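Local structure of 26S proteasome regulatory subunit rpn10 (2X5N) at residues Leu8-Ile16 with Met75-Ala84; Ala128-Asp139 with Phe155-His166. The protein protects ubiquitin chains from disassembly by deubiquitinating enzymes and so promotes protein degradation, as a regulatory subunit of the 26S proteasome. All blocks are in the same frame, centred on the assembly; numbering follows the deposited sequence.

Contact 1 (Leu8-Ile16 with Met75-Ala84)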
loop_
_atom_site.group_PDB
_atom_site.type_symbol
_atom_site.label_atom_id
_atom_site.label_comp_id
_atom_site.label_asym_id
_atom_site.label_seq_id
_atom_site.Cartn_x
_atom_site.Cartn_y
_atom_site.Cartn_z
ATOM N N LEU A 8 2.026 2.174 -1.480
ATOM C CA LEU A 8 2.817 2.831 -0.462
ATOM C C LEU A 8 3.616 1.786 0.296
ATOM O O LEU A 8 3.040 0.911 0.966
ATOM C CB LEU A 8 1.910 3.563 0.532
ATOM C CG LEU A 8 1.470 4.980 0.138
ATOM C CD1 LEU A 8 0.866 5.034 -1.277
ATOM C CD2 LEU A 8 0.465 5.528 1.142
ATOM N N ILE A 9 4.934 1.880 0.192
ATOM C CA ILE A 9 5.830 0.944 0.872
ATOM C C ILE A 9 6.378 1.571 2.139
ATOM O O ILE A 9 6.641 2.774 2.206
ATOM C CB ILE A 9 6.981 0.433 -0.034
ATOM C CG1 ILE A 9 7.885 1.554 -0.580
ATOM C CG2 ILE A 9 6.383 -0.413 -1.159
ATOM C CD1 ILE A 9 9.093 1.013 -1.240
ATOM N N ASP A 10 6.511 0.734 3.154
ATOM C CA ASP A 10 7.129 1.116 4.406
ATOM C C ASP A 10 8.635 0.863 4.277
ATOM O O ASP A 10 9.077 -0.287 4.156
ATOM C CB ASP A 10 6.479 0.320 5.547
ATOM C CG ASP A 10 6.909 0.766 6.937
ATOM O OD1 ASP A 10 7.987 1.380 7.088
ATOM O OD2 ASP A 10 6.148 0.471 7.887
ATOM N N ASN A 11 9.406 1.945 4.251
ATOM C CA ASN A 11 10.877 1.858 4.275
ATOM C C ASN A 11 11.437 2.447 5.564
ATOM O O ASN A 11 12.519 3.042 5.554
ATOM C CB ASN A 11 11.505 2.534 3.058
ATOM C CG ASN A 11 11.242 4.014 3.017
ATOM O OD1 ASN A 11 10.175 4.468 3.413
ATOM N ND2 ASN A 11 12.204 4.782 2.495
ATOM N N SER A 12 10.713 2.258 6.678
ATOM C CA SER A 12 11.212 2.659 7.992
ATOM C C SER A 12 12.213 1.654 8.550
ATOM O O SER A 12 12.361 0.539 8.039
ATOM C CB SER A 12 10.067 2.830 8.993
ATOM O OG SER A 12 9.591 1.584 9.454
ATOM N N GLU A 13 12.885 2.046 9.634
ATOM C CA GLU A 13 13.853 1.184 10.295
ATOM C C GLU A 13 13.209 -0.117 10.816
ATOM O O GLU A 13 13.899 -1.109 10.981
ATOM C CB GLU A 13 14.565 1.919 11.429
ATOM C CG GLU A 13 13.650 2.355 12.560
ATOM C CD GLU A 13 14.290 3.319 13.519
ATOM O OE1 GLU A 13 15.524 3.290 13.690
ATOM O OE2 GLU A 13 13.542 4.111 14.122
ATOM N N TRP A 14 11.894 -0.108 11.023
ATOM C CA TRP A 14 11.190 -1.302 11.505
ATOM C C TRP A 14 11.223 -2.429 10.469
ATOM O O TRP A 14 11.013 -3.588 10.792
ATOM C CB TRP A 14 9.742 -0.943 11.851
ATOM C CG TRP A 14 9.657 -0.082 13.061
ATOM C CD1 TRP A 14 9.952 1.247 13.146
ATOM C CD2 TRP A 14 9.292 -0.503 14.361
ATOM N NE1 TRP A 14 9.792 1.674 14.429
ATOM C CE2 TRP A 14 9.388 0.619 15.200
ATOM C CE3 TRP A 14 8.880 -1.718 14.901
ATOM C CZ2 TRP A 14 9.077 0.563 16.560
ATOM C CZ3 TRP A 14 8.578 -1.775 16.256
ATOM C CH2 TRP A 14 8.680 -0.643 17.058
ATOM N N MET A 15 11.480 -2.081 9.218
ATOM C CA MET A 15 11.410 -3.030 8.129
ATOM C C MET A 15 12.730 -3.802 7.940
ATOM O O MET A 15 12.798 -4.674 7.106
ATOM C CB MET A 15 10.972 -2.295 6.847
ATOM C CG MET A 15 9.605 -1.634 6.996
ATOM S SD MET A 15 8.247 -2.826 7.202
ATOM C CE MET A 15 8.047 -3.424 5.527
ATOM N N ILE A 16 13.746 -3.396 8.705
ATOM C CA ILE A 16 15.009 -4.108 8.794
ATOM C C ILE A 16 14.839 -5.120 9.918
ATOM O O ILE A 16 15.401 -5.021 10.999
ATOM C CB ILE A 16 16.171 -3.174 9.127
ATOM C CG1 ILE A 16 16.168 -1.946 8.207
ATOM C CG2 ILE A 16 17.497 -3.920 9.000
ATOM C CD1 ILE A 16 17.071 -0.798 8.688
ATOM N N MET A 75 13.271 2.213 -6.709
ATOM C CA MET A 75 13.589 1.601 -5.421
ATOM C C MET A 75 15.077 1.280 -5.279
ATOM O O MET A 75 15.553 1.029 -4.178
ATOM C CB MET A 75 12.777 0.330 -5.187
ATOM C CG MET A 75 11.310 0.602 -4.925
ATOM S SD MET A 75 10.371 -0.863 -4.435
ATOM C CE MET A 75 10.114 -1.646 -6.021
ATOM N N HIS A 76 15.817 1.269 -6.380
ATOM C CA HIS A 76 17.226 0.954 -6.297
ATOM C C HIS A 76 17.918 2.014 -5.478
ATOM O O HIS A 76 17.732 3.212 -5.730
ATOM C CB HIS A 76 17.856 0.903 -7.676
ATOM C CG HIS A 76 19.258 0.399 -7.645
ATOM N ND1 HIS A 76 19.562 -0.870 -7.212
ATOM C CD2 HIS A 76 20.438 0.998 -7.927
ATOM C CE1 HIS A 76 20.874 -1.045 -7.252
ATOM N NE2 HIS A 76 21.428 0.073 -7.688
ATOM N N ASP A 77 18.745 1.585 -4.528
ATOM C CA ASP A 77 19.401 2.552 -3.660
ATOM C C ASP A 77 18.583 3.250 -2.578
ATOM O O ASP A 77 19.041 4.199 -1.974
ATOM C CB ASP A 77 20.511 3.415 -4.319
ATOM C CG ASP A 77 21.707 2.612 -4.811
ATOM O OD1 ASP A 77 21.939 1.478 -4.346
ATOM O OD2 ASP A 77 22.441 3.154 -5.668
ATOM N N LEU A 78 17.323 2.827 -2.424
ATOM C CA LEU A 78 16.398 3.512 -1.532
ATOM C C LEU A 78 16.829 3.283 -0.097
ATOM O O LEU A 78 17.008 2.153 0.314
ATOM C CB LEU A 78 14.974 2.982 -1.714
ATOM C CG LEU A 78 13.898 3.670 -0.890
ATOM C CD1 LEU A 78 13.614 5.064 -1.396
ATOM C CD2 LEU A 78 12.625 2.855 -0.915
ATOM N N PRO A 79 16.982 4.360 0.683
ATOM C CA PRO A 79 17.142 4.138 2.113
ATOM C C PRO A 79 16.060 3.390 2.846
ATOM O O PRO A 79 14.902 3.718 2.571
ATOM C CB PRO A 79 17.548 5.495 2.685
ATOM C CG PRO A 79 17.818 6.360 1.477
ATOM C CD PRO A 79 16.997 5.792 0.358
ATOM N N VAL A 80 16.396 2.512 3.779
ATOM C CA VAL A 80 15.429 1.836 4.621
ATOM C C VAL A 80 15.898 2.125 6.046
ATOM O O VAL A 80 16.908 1.585 6.500
ATOM C CB VAL A 80 15.374 0.323 4.326
ATOM C CG1 VAL A 80 14.309 -0.324 5.198
ATOM C CG2 VAL A 80 15.046 0.072 2.851
ATOM N N ARG A 81 15.206 3.048 6.712
ATOM C CA ARG A 81 15.668 3.645 7.963
ATOM C C ARG A 81 14.636 4.659 8.439
ATOM O O ARG A 81 13.679 4.955 7.734
ATOM C CB ARG A 81 17.013 4.363 7.742
ATOM C CG ARG A 81 16.882 5.557 6.797
ATOM C CD ARG A 81 18.204 6.280 6.582
ATOM N NE ARG A 81 18.828 6.689 7.840
ATOM C CZ ARG A 81 18.460 7.742 8.559
ATOM N NH1 ARG A 81 17.453 8.515 8.169
ATOM N NH2 ARG A 81 19.109 8.018 9.685
ATOM N N GLY A 82 14.841 5.205 9.630
ATOM C CA GLY A 82 13.981 6.286 10.084
ATOM C C GLY A 82 12.547 5.907 10.412
ATOM O O GLY A 82 12.211 4.732 10.543
ATOM N N ASN A 83 11.723 6.931 10.605
ATOM C CA ASN A 83 10.344 6.768 11.048
ATOM C C ASN A 83 9.361 6.657 9.905
ATOM O O ASN A 83 9.570 7.224 8.827
ATOM C CB ASN A 83 9.899 7.996 11.858
ATOM C CG ASN A 83 10.733 8.220 13.082
ATOM O OD1 ASN A 83 11.156 7.279 13.716
ATOM N ND2 ASN A 83 10.978 9.474 13.411
ATOM N N ALA A 84 8.264 5.951 10.163
ATOM C CA ALA A 84 7.153 5.884 9.230
ATOM C C ALA A 84 6.149 6.976 9.551
ATOM O O ALA A 84 5.866 7.247 10.724
ATOM C CB ALA A 84 6.494 4.532 9.315
HETATM O O HOH W 1 16.914 4.656 11.431
HETATM O O HOH W 2 10.942 4.623 14.007
HETATM O O HOH W 3 14.270 6.897 13.547
#
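Asn11, Ser12 and Glu13 belong to the loop after strand 3-9, the place of the DxSxS metal-site (MIDAS) loop in VWA domains; here Trp14 stands where the last serine would be. They meet the loop Pro79-Ala84. Three hydrogen bonds join the two. Arg81 N gives to Asn11 O at 2.9 Å. Glu13 N gives to Gly82 O at 2.9 Å, a nearly straight bond (172°). Asn11 ND2 reaches Pro79 O at 2.9 Å, almost in line with the carbonyl; a chi1 of 64° sets the amide between backbone N and carbonyl carbon. Nearer the strand, Ile9 CD1 meets Leu78 CD2 tip to tip at 4.0 Å. Val80 CG1 packs on Met15 CB at 4.2 Å, and Ser12 CB on Ala84 CB. Asp10 OD1 makes an Asx turn with Ser12 N and also takes Ser12 OG, while OD2 takes Ser115 OG and Gly114 N. Replacing Asp10 by an alanine would probably leave all four of these groups without this acceptor. Two of the three cross-loop bonds are backbone to backbone, so they do not depend directly on side-chain identity. Glu13 OE2 and Asn83 OD1 are both acceptors, and two waters bridge them by donating to each.

Contact 2 (Ala128-Asp139 with Phe155-His166)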
loop_
_atom_site.group_PDB
_atom_site.type_symbol
_atom_site.label_atom_id
_atom_site.label_comp_id
_atom_site.label_asym_id
_atom_site.label_seq_id
_atom_site.Cartn_x
_atom_site.Cartn_y
_atom_site.Cartn_z
ATOM N N ALA A 128 -9.696 8.039 7.745
ATOM C CA ALA A 128 -10.513 7.062 7.042
ATOM C C ALA A 128 -11.805 7.675 6.504
ATOM O O ALA A 128 -12.197 7.436 5.372
ATOM C CB ALA A 128 -10.841 5.908 7.980
ATOM N N LYS A 129 -12.478 8.463 7.327
ATOM C CA LYS A 129 -13.748 9.021 6.923
ATOM C C LYS A 129 -13.553 10.061 5.843
ATOM O O LYS A 129 -14.395 10.206 4.970
ATOM C CB LYS A 129 -14.495 9.615 8.121
ATOM C CG LYS A 129 -14.996 8.560 9.101
ATOM C CD LYS A 129 -15.993 9.131 10.098
ATOM C CE LYS A 129 -16.699 8.019 10.857
ATOM N NZ LYS A 129 -17.727 8.530 11.800
ATOM N N ARG A 130 -12.434 10.781 5.910
ATOM C CA ARG A 130 -12.062 11.697 4.849
ATOM C C ARG A 130 -11.809 10.940 3.528
ATOM O O ARG A 130 -12.313 11.382 2.490
ATOM C CB ARG A 130 -10.838 12.547 5.261
ATOM C CG ARG A 130 -10.369 13.556 4.221
ATOM C CD ARG A 130 -11.425 14.628 3.955
ATOM N NE ARG A 130 -11.673 15.458 5.132
ATOM C CZ ARG A 130 -12.562 16.446 5.183
ATOM N NH1 ARG A 130 -13.295 16.747 4.120
ATOM N NH2 ARG A 130 -12.720 17.131 6.302
ATOM N N MET A 131 -11.071 9.821 3.552
ATOM C CA MET A 131 -10.912 8.993 2.347
ATOM C C MET A 131 -12.268 8.568 1.791
ATOM O O MET A 131 -12.492 8.603 0.580
ATOM C CB MET A 131 -10.087 7.729 2.625
ATOM C CG MET A 131 -8.584 7.945 2.841
ATOM S SD MET A 131 -7.663 6.439 2.637
ATOM C CE MET A 131 -7.805 6.167 0.887
ATOM N N LYS A 132 -13.172 8.145 2.669
ATOM C CA LYS A 132 -14.444 7.625 2.218
ATOM C C LYS A 132 -15.229 8.749 1.550
ATOM O O LYS A 132 -15.857 8.557 0.505
ATOM C CB LYS A 132 -15.232 7.037 3.389
ATOM C CG LYS A 132 -16.554 6.428 2.973
ATOM C CD LYS A 132 -17.321 5.879 4.172
ATOM C CE LYS A 132 -18.667 5.310 3.749
ATOM N NZ LYS A 132 -19.480 4.845 4.905
ATOM N N LYS A 133 -15.168 9.933 2.154
ATOM C CA LYS A 133 -15.825 11.115 1.601
ATOM C C LYS A 133 -15.235 11.436 0.230
ATOM O O LYS A 133 -15.944 11.850 -0.673
ATOM C CB LYS A 133 -15.655 12.308 2.548
ATOM C CG LYS A 133 -16.341 13.586 2.091
ATOM C CD LYS A 133 -16.043 14.733 3.047
ATOM C CE LYS A 133 -16.773 16.008 2.657
ATOM N NZ LYS A 133 -18.243 15.902 2.868
ATOM N N ASN A 134 -13.931 11.208 0.093
ATOM C CA ASN A 134 -13.189 11.488 -1.142
ATOM C C ASN A 134 -13.280 10.360 -2.187
ATOM O O ASN A 134 -12.666 10.466 -3.242
ATOM C CB ASN A 134 -11.714 11.764 -0.777
ATOM C CG ASN A 134 -11.531 13.111 -0.059
ATOM O OD1 ASN A 134 -12.396 13.980 -0.142
ATOM N ND2 ASN A 134 -10.421 13.271 0.659
ATOM N N ASN A 135 -14.002 9.271 -1.867
ATOM C CA ASN A 135 -14.189 8.108 -2.771
ATOM C C ASN A 135 -12.876 7.357 -3.122
ATOM O O ASN A 135 -12.674 6.802 -4.188
ATOM C CB ASN A 135 -14.922 8.518 -4.047
ATOM C CG ASN A 135 -16.395 8.781 -3.808
ATOM O OD1 ASN A 135 -17.051 8.044 -3.066
ATOM N ND2 ASN A 135 -16.925 9.823 -4.436
ATOM N N VAL A 136 -11.993 7.378 -2.161
ATOM C CA VAL A 136 -10.712 6.714 -2.206
ATOM C C VAL A 136 -10.742 5.398 -1.470
ATOM O O VAL A 136 -10.951 5.436 -0.264
ATOM C CB VAL A 136 -9.530 7.615 -1.810
ATOM C CG1 VAL A 136 -8.220 6.927 -2.034
ATOM C CG2 VAL A 136 -9.598 8.948 -2.535
ATOM N N ALA A 137 -10.586 4.283 -2.164
ATOM C CA ALA A 137 -10.514 2.980 -1.522
ATOM C C ALA A 137 -9.120 2.749 -0.979
ATOM O O ALA A 137 -8.153 3.341 -1.457
ATOM C CB ALA A 137 -10.848 1.901 -2.518
ATOM N N ILE A 138 -9.019 1.886 0.023
ATOM C CA ILE A 138 -7.724 1.583 0.595
ATOM C C ILE A 138 -7.670 0.136 1.068
ATOM O O ILE A 138 -8.623 -0.382 1.665
ATOM C CB ILE A 138 -7.355 2.564 1.720
ATOM C CG1 ILE A 138 -5.963 2.236 2.290
ATOM C CG2 ILE A 138 -8.441 2.604 2.797
ATOM C CD1 ILE A 138 -5.265 3.393 2.933
ATOM N N ASP A 139 -6.540 -0.489 0.777
ATOM C CA ASP A 139 -6.155 -1.775 1.329
ATOM C C ASP A 139 -4.894 -1.576 2.151
ATOM O O ASP A 139 -3.985 -0.855 1.752
ATOM C CB ASP A 139 -5.884 -2.783 0.220
ATOM C CG ASP A 139 -7.047 -2.938 -0.690
ATOM O OD1 ASP A 139 -8.173 -3.109 -0.176
ATOM O OD2 ASP A 139 -6.835 -2.889 -1.919
ATOM N N PHE A 155 -10.089 1.589 11.353
ATOM C CA PHE A 155 -9.769 2.458 10.230
ATOM C C PHE A 155 -10.407 1.928 8.933
ATOM O O PHE A 155 -11.095 2.655 8.207
ATOM C CB PHE A 155 -8.248 2.541 10.096
ATOM C CG PHE A 155 -7.768 3.243 8.833
ATOM C CD1 PHE A 155 -7.570 4.612 8.795
ATOM C CD2 PHE A 155 -7.506 2.515 7.691
ATOM C CE1 PHE A 155 -7.126 5.241 7.652
ATOM C CE2 PHE A 155 -7.063 3.138 6.539
ATOM C CZ PHE A 155 -6.877 4.492 6.513
ATOM N N ILE A 156 -10.167 0.660 8.636
ATOM C CA ILE A 156 -10.714 0.094 7.411
ATOM C C ILE A 156 -12.246 0.115 7.438
ATOM O O ILE A 156 -12.880 0.405 6.440
ATOM C CB ILE A 156 -10.131 -1.313 7.143
ATOM C CG1 ILE A 156 -8.662 -1.177 6.724
ATOM C CG2 ILE A 156 -10.906 -2.002 6.028
ATOM C CD1 ILE A 156 -8.487 -0.607 5.334
ATOM N N ASP A 157 -12.844 -0.182 8.585
ATOM C CA ASP A 157 -14.288 -0.178 8.698
ATOM C C ASP A 157 -14.839 1.217 8.424
ATOM O O ASP A 157 -15.881 1.358 7.798
ATOM C CB ASP A 157 -14.749 -0.644 10.092
ATOM C CG ASP A 157 -14.534 -2.120 10.318
ATOM O OD1 ASP A 157 -14.465 -2.862 9.322
ATOM O OD2 ASP A 157 -14.452 -2.531 11.498
ATOM N N ALA A 158 -14.117 2.253 8.862
ATOM C CA ALA A 158 -14.568 3.634 8.670
ATOM C C ALA A 158 -14.397 4.123 7.231
ATOM O O ALA A 158 -15.134 5.002 6.776
ATOM C CB ALA A 158 -13.837 4.568 9.618
ATOM N N ALA A 159 -13.416 3.573 6.522
ATOM C CA ALA A 159 -13.131 3.973 5.143
ATOM C C ALA A 159 -14.041 3.232 4.170
ATOM O O ALA A 159 -14.258 3.691 3.037
ATOM C CB ALA A 159 -11.668 3.678 4.798
ATOM N N ASN A 160 -14.536 2.072 4.585
ATOM C CA ASN A 160 -15.097 1.121 3.621
ATOM C C ASN A 160 -16.389 1.605 2.982
ATOM O O ASN A 160 -17.219 2.238 3.616
ATOM C CB ASN A 160 -15.309 -0.226 4.316
ATOM C CG ASN A 160 -15.232 -1.405 3.384
ATOM O OD1 ASN A 160 -15.011 -1.278 2.199
ATOM N ND2 ASN A 160 -15.400 -2.586 3.944
ATOM N N SER A 161 -16.531 1.312 1.703
ATOM C CA SER A 161 -17.737 1.608 0.970
ATOM C C SER A 161 -17.903 0.511 -0.067
ATOM O O SER A 161 -17.003 0.265 -0.844
ATOM C CB SER A 161 -17.624 2.957 0.281
ATOM O OG SER A 161 -18.887 3.340 -0.239
ATOM N N SER A 162 -19.056 -0.145 -0.071
ATOM C CA SER A 162 -19.334 -1.193 -1.048
ATOM C C SER A 162 -18.256 -2.293 -1.044
ATOM O O SER A 162 -17.915 -2.819 -2.095
ATOM C CB SER A 162 -19.439 -0.587 -2.448
ATOM O OG SER A 162 -20.448 0.412 -2.505
ATOM N N ASP A 163 -17.741 -2.632 0.140
ATOM C CA ASP A 163 -16.757 -3.703 0.321
ATOM C C ASP A 163 -15.504 -3.495 -0.531
ATOM O O ASP A 163 -14.929 -4.432 -1.081
ATOM C CB ASP A 163 -17.382 -5.066 0.017
ATOM C CG ASP A 163 -18.560 -5.377 0.924
ATOM O OD1 ASP A 163 -18.395 -5.304 2.166
ATOM O OD2 ASP A 163 -19.656 -5.680 0.401
ATOM N N SER A 164 -15.062 -2.250 -0.601
ATOM C CA SER A 164 -13.952 -1.893 -1.459
ATOM C C SER A 164 -12.618 -1.891 -0.751
ATOM O O SER A 164 -11.597 -1.842 -1.415
ATOM C CB SER A 164 -14.218 -0.507 -2.041
ATOM O OG SER A 164 -14.260 0.463 -1.003
ATOM N N CYS A 165 -12.645 -1.878 0.576
ATOM C CA CYS A 165 -11.449 -1.705 1.382
ATOM C C CYS A 165 -11.139 -2.968 2.176
ATOM O O CYS A 165 -12.053 -3.653 2.625
ATOM C CB CYS A 165 -11.639 -0.553 2.370
ATOM S SG CYS A 165 -11.927 1.074 1.592
ATOM N N HIS A 166 -9.856 -3.250 2.396
ATOM C CA HIS A 166 -9.428 -4.497 3.031
ATOM C C HIS A 166 -8.267 -4.289 3.972
ATOM O O HIS A 166 -7.369 -3.506 3.688
ATOM C CB HIS A 166 -9.007 -5.550 1.984
ATOM C CG HIS A 166 -10.040 -5.759 0.938
ATOM N ND1 HIS A 166 -10.166 -4.941 -0.162
ATOM C CD2 HIS A 166 -11.037 -6.666 0.850
ATOM C CE1 HIS A 166 -11.196 -5.339 -0.887
ATOM N NE2 HIS A 166 -11.738 -6.391 -0.298
HETATM O O HOH W 4 -17.751 2.731 6.237
HETATM O O HOH W 5 -13.423 4.557 0.608
#
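Phe155 begins the contact, on the last turns of helix 151-159, which links the parallel strands 136-143 and 166-170 in a beta-alpha-beta unit of the VWA fold. Its ring lies between helix 121-133 and strand 136-143. CD1 is 3.6 Å from Ala128 CB, and CE2 is 4.0 Å from Ile138 CG2. With CG anti to the backbone N (chi1 171°), the ring is carried toward Ile138; the two side chains cross at about a right angle. Ile156 then sets CD1 against the Ile138 carbonyl and CG2. Ala158 CB touches Ala128 CB at 3.7 Å, and Ala159 CB sits on Ile138 CG2. Ala128, Ala158 and Ala159 are small, consistent with a closest approach of 8.0 Å between the axes of helix segments 128-133 and 155-159, which cross at -27°.

At the C-terminal end of helix 151-159, the extended side chain of Lys132 runs along the carbonyls of Ala158, Ala159 and Asn160. Its NZ gives to a water that also bonds Asp157 O and Asn160 O. Asn160 OD1 accepts from Cys165 N and so ties off the turn. Ser164 OG bonds Ser161 O at 2.8 Å. Cys165 SG accepts from Ile138 N at 3.4 Å, an ordinary length for a sulfur acceptor. His166 starts the edge strand: its N gives to Ile138 O in the carbonyl plane, on a lone pair. Asp139 OD2 is held by a salt bridge to Arg108. Asp139 OD1 accepts from His166 ND1 at 2.7 Å; OD1 lies in the imidazole plane, while ND1 stands 34° out of the carboxylate plane, on the syn side.

How the contacts relate
Both contacts reach the same mixed sheet, from opposite sides of the chain's centre, and their centres lie about 25 Å apart, without touching. Contact 1 joins the end of strand 3-9 and the loop after it to the loop between helices 68-75 and 86-98. Contact 2 joins two helices, strand 136-143 and the start of the edge strand 166-170. Each is partly buried. Contact 1 relies mostly on polar bonds, with apolar patches at Ile9 and Val80 and water at its outer edge. Contact 2 has an apolar heart of alanines, Ile138 and Phe155, and its polar bonds lie at the helix end and beside the edge strand. Strand 106-113 lies between strands 3-9 and 136-143.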